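Local atomic coordinates of acyl-homoserine-lactone synthase (Mesorhizobium sp. ORS 3359, PDB entry 6WNS), a protein that probably makes acyl-homoserine lactone quorum-sensing signals, as a synthase dependent on acyl-coenzyme A. Residues W149-R154 / L160-N165; V58-L61 / I67-G70. All coordinates share one frame; numbering follows the deposited sequence.

Interaction 1 of 2, residues W149-R154 / L160-N165; sequences WPKRLR and LFELGN
Arg154, at the end of the segment 149-154, reaches across to Leu160 and Glu162. Its NH2 forms a salt bridge with Glu162 OE1, modelled at 2.4 Å; a length so short is doubtful in detail, and the N-H points well off the oxygen (126°). The carboxylate carbon lies at the guanidinium edge, in plane, but the two flat groups are turned 40° apart rather than coplanar. Lys151 NZ adds a long salt bridge to the same OE1 at 3.9 Å, and the carboxylate thus draws on two cations.

Leu160 places CD1 over one face of the guanidinium, offset toward its rim, while CD2 packs 4.0 Å from Leu153 CB and equally near Arg154 CG. Its first torsion (chi1 62°) sets CG between the backbone N and carbonyl carbon, and the turn about the next bond parts the two methyls between these neighbours. Pro150 CB closes the apolar patch 4.2 Å from Leu160 CD1. Were Leu160 an alanine, the guanidinium face would probably lose its methyl cover and a gap would open beside Leu153.

Helical segment 149-154 runs nearly antiparallel to strand 160-162, their axes 10.2 Å apart at closest approach. Strand 160-162 is an outermost strand of the sheet within the chain, pairing with strand 174-180, where Pro150 rests on Leu177 and Leu160 on Ile179.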
# COMPACT_ATOMS: atom_id res chain seq x y z
N TRP A 149 4.85 -0.02 -12.89
CA TRP A 149 3.61 -0.49 -12.19
C TRP A 149 2.37 -0.28 -13.04
O TRP A 149 1.48 -1.14 -12.99
CB TRP A 149 3.42 0.17 -10.82
CG TRP A 149 4.11 -0.63 -9.76
CD1 TRP A 149 5.30 -0.35 -9.16
CD2 TRP A 149 3.72 -1.93 -9.30
NE1 TRP A 149 5.68 -1.38 -8.36
CE2 TRP A 149 4.71 -2.35 -8.38
CE3 TRP A 149 2.64 -2.79 -9.58
CZ2 TRP A 149 4.65 -3.60 -7.73
CZ3 TRP A 149 2.57 -4.01 -8.94
CH2 TRP A 149 3.56 -4.40 -8.02
N PRO A 150 2.21 0.88 -13.70
CA PRO A 150 0.96 1.18 -14.41
C PRO A 150 0.64 0.10 -15.46
O PRO A 150 -0.46 -0.34 -15.47
CB PRO A 150 1.22 2.55 -15.05
CG PRO A 150 2.27 3.16 -14.15
CD PRO A 150 3.15 2.01 -13.71
N LYS A 151 1.61 -0.40 -16.20
CA LYS A 151 1.35 -1.50 -17.17
C LYS A 151 0.80 -2.71 -16.41
O LYS A 151 -0.25 -3.24 -16.82
CB LYS A 151 2.59 -1.83 -18.00
CG LYS A 151 2.77 -0.90 -19.19
CD LYS A 151 2.12 0.49 -18.96
CE LYS A 151 3.04 1.67 -19.21
NZ LYS A 151 2.66 2.84 -18.39
N ARG A 152 1.48 -3.15 -15.36
CA ARG A 152 1.08 -4.37 -14.62
C ARG A 152 -0.34 -4.18 -14.08
O ARG A 152 -1.13 -5.19 -14.08
CB ARG A 152 2.06 -4.61 -13.49
CG ARG A 152 3.37 -5.19 -13.99
CD ARG A 152 4.37 -5.53 -12.89
NE ARG A 152 4.82 -6.88 -13.20
CZ ARG A 152 4.56 -7.94 -12.45
NH1 ARG A 152 3.95 -7.80 -11.28
NH2 ARG A 152 4.97 -9.13 -12.85
N LEU A 153 -0.62 -2.96 -13.55
CA LEU A 153 -1.91 -2.75 -12.84
C LEU A 153 -3.03 -2.62 -13.88
O LEU A 153 -4.14 -3.18 -13.62
CB LEU A 153 -1.87 -1.52 -11.93
CG LEU A 153 -1.03 -1.63 -10.65
CD1 LEU A 153 -1.08 -0.32 -9.91
CD2 LEU A 153 -1.47 -2.75 -9.72
N ARG A 154 -2.75 -1.97 -15.01
CA ARG A 154 -3.70 -1.88 -16.17
C ARG A 154 -3.86 -3.25 -16.84
O ARG A 154 -4.76 -3.32 -17.61
CB ARG A 154 -3.35 -0.76 -17.16
CG ARG A 154 -3.84 0.61 -16.67
CD ARG A 154 -4.01 1.71 -17.71
NE ARG A 154 -2.78 2.43 -17.89
CZ ARG A 154 -2.54 3.71 -17.63
NH1 ARG A 154 -3.46 4.52 -17.17
NH2 ARG A 154 -1.31 4.16 -17.81
N LEU A 160 -6.59 3.83 -14.06
CA LEU A 160 -5.73 4.78 -13.30
C LEU A 160 -5.22 5.85 -14.26
O LEU A 160 -5.26 5.63 -15.48
CB LEU A 160 -4.55 4.05 -12.68
CG LEU A 160 -3.60 3.38 -13.67
CD1 LEU A 160 -2.52 4.31 -14.18
CD2 LEU A 160 -3.02 2.14 -13.07
N PHE A 161 -4.78 6.96 -13.68
CA PHE A 161 -4.40 8.20 -14.41
C PHE A 161 -3.02 8.58 -13.87
O PHE A 161 -2.87 8.74 -12.64
CB PHE A 161 -5.45 9.30 -14.23
CG PHE A 161 -6.61 9.30 -15.20
CD1 PHE A 161 -6.42 9.45 -16.56
CD2 PHE A 161 -7.91 9.29 -14.72
CE1 PHE A 161 -7.49 9.49 -17.44
CE2 PHE A 161 -8.99 9.35 -15.59
CZ PHE A 161 -8.77 9.46 -16.95
N GLU A 162 -2.02 8.68 -14.75
CA GLU A 162 -0.73 9.30 -14.38
C GLU A 162 -0.98 10.77 -13.98
O GLU A 162 -1.85 11.39 -14.59
CB GLU A 162 0.26 9.21 -15.54
CG GLU A 162 0.76 7.80 -15.81
CD GLU A 162 -0.12 6.93 -16.70
OE1 GLU A 162 0.38 5.74 -17.06
OE2 GLU A 162 -1.33 7.45 -17.05
N LEU A 163 -0.30 11.30 -12.98
CA LEU A 163 -0.59 12.65 -12.43
C LEU A 163 0.51 13.61 -12.90
O LEU A 163 0.43 14.84 -12.67
CB LEU A 163 -0.57 12.59 -10.89
CG LEU A 163 -1.75 11.85 -10.27
CD1 LEU A 163 -1.52 11.60 -8.80
CD2 LEU A 163 -3.09 12.59 -10.48
N GLY A 164 1.52 13.09 -13.62
CA GLY A 164 2.61 13.96 -14.06
C GLY A 164 3.68 13.25 -14.98
O GLY A 164 3.54 12.02 -15.25
N ASN A 165 4.84 13.92 -14.95
CA ASN A 165 6.13 13.41 -15.55
C ASN A 165 6.71 12.39 -14.55
O ASN A 165 6.51 12.61 -13.32
CB ASN A 165 7.14 14.53 -15.84
CG ASN A 165 6.74 15.47 -16.97
OD1 ASN A 165 6.36 15.02 -18.06
ND2 ASN A 165 6.82 16.77 -16.70

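Interaction 2 of 2, residues V58-L61 / I67-G70; sequences VLAL and IVGG
Leu61 and Ile67 lie side by side and point the same way, with Leu61 CD2 3.6 Å from Ile67 CG1. Ile67 brings CG1 to this meeting by turning it anti to the carbonyl carbon (chi1 -71°), and its CG2 faces the Ala60 carbonyl instead. Ala60 CB makes a second apolar contact, 3.9 Å from Val68 CG2. The two hydrophobic pairs have different covers: Ile67 packs on Tyr22 and Ile25 of helix 16-31, whereas Ala60 and Val68 meet Val125 and Val121 of helix 121-135.

Between them the antiparallel backbones are tied by two bonds. Ala60 N donates to Gly69 O at 2.9 Å, and Val68 N donates to Ala60 O at 2.8 Å in an almost straight line (173°). Val68 and Gly69 therefore both face Ala60, a classic beta bulge. Farther along, Leu59 and Gly70 form a non-hydrogen-bonded pair, and a side chain on Gly70 would run into Leu59 CD2.

Both polar groups of Ala60 are thus satisfied across the hairpin while every side chain in contact is a hydrocarbon. Backbone carries the polar bonds and hydrocarbon the packing, Leu59 meeting Val18 on one sheet face and Ala60 meeting Val125 on the other.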
# COMPACT_ATOMS: atom_id res chain seq x y z
N VAL A 58 -3.11 -2.48 6.00
CA VAL A 58 -3.77 -3.60 5.31
C VAL A 58 -2.81 -4.77 5.23
O VAL A 58 -1.92 -4.77 4.36
CB VAL A 58 -4.21 -3.20 3.91
CG1 VAL A 58 -5.07 -4.31 3.35
CG2 VAL A 58 -4.96 -1.87 3.96
N LEU A 59 -2.96 -5.72 6.15
CA LEU A 59 -1.97 -6.78 6.36
C LEU A 59 -2.54 -8.14 5.95
O LEU A 59 -3.64 -8.53 6.43
CB LEU A 59 -1.57 -6.74 7.82
CG LEU A 59 -0.98 -5.38 8.24
CD1 LEU A 59 -0.52 -5.50 9.65
CD2 LEU A 59 0.17 -4.97 7.29
N ALA A 60 -1.75 -8.85 5.15
CA ALA A 60 -2.01 -10.25 4.77
C ALA A 60 -1.37 -11.19 5.81
O ALA A 60 -0.10 -11.14 5.95
CB ALA A 60 -1.51 -10.46 3.38
N LEU A 61 -2.19 -12.00 6.53
CA LEU A 61 -1.78 -12.90 7.65
C LEU A 61 -2.07 -14.34 7.27
O LEU A 61 -2.65 -14.43 6.25
CB LEU A 61 -2.60 -12.57 8.88
CG LEU A 61 -2.48 -11.12 9.33
CD1 LEU A 61 -2.96 -10.96 10.74
CD2 LEU A 61 -1.02 -10.63 9.17
N ILE A 67 2.88 -12.54 9.11
CA ILE A 67 2.65 -11.50 8.07
C ILE A 67 3.30 -11.98 6.75
O ILE A 67 4.50 -12.22 6.76
CB ILE A 67 3.21 -10.14 8.52
CG1 ILE A 67 2.38 -9.51 9.63
CG2 ILE A 67 3.25 -9.24 7.31
CD1 ILE A 67 3.20 -8.66 10.61
N VAL A 68 2.54 -12.05 5.65
CA VAL A 68 3.08 -12.52 4.34
C VAL A 68 3.06 -11.39 3.30
O VAL A 68 3.75 -11.53 2.21
CB VAL A 68 2.34 -13.79 3.91
CG1 VAL A 68 2.49 -14.86 4.98
CG2 VAL A 68 0.86 -13.54 3.61
N GLY A 69 2.39 -10.28 3.62
CA GLY A 69 2.48 -9.09 2.76
C GLY A 69 1.62 -7.97 3.27
O GLY A 69 0.92 -8.16 4.30
N GLY A 70 1.65 -6.82 2.61
CA GLY A 70 0.75 -5.76 3.10
C GLY A 70 0.89 -4.46 2.40
O GLY A 70 1.50 -4.42 1.32

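From the N terminus, strand 4-7 and helix 16-31 come first, and the chain then enters strand 56-60. Interaction 2 closes a short hairpin loop there, returning as strand 69-75. The chain goes on through strand 100-108, helix 121-135 and strand 140-146 before interaction 1 closes a second short loop, from helix 149-155 back to strand 160-162. The two loops follow in series, neither nesting nor crossing. They lie on opposite sides of the chain's centre, with contact centres 24 Å apart, yet both reach the same mixed sheet: interaction 2 joins the two strands next in order after edge strand 4-7, and interaction 1 packs a helix against strand 160-162 at the opposite edge.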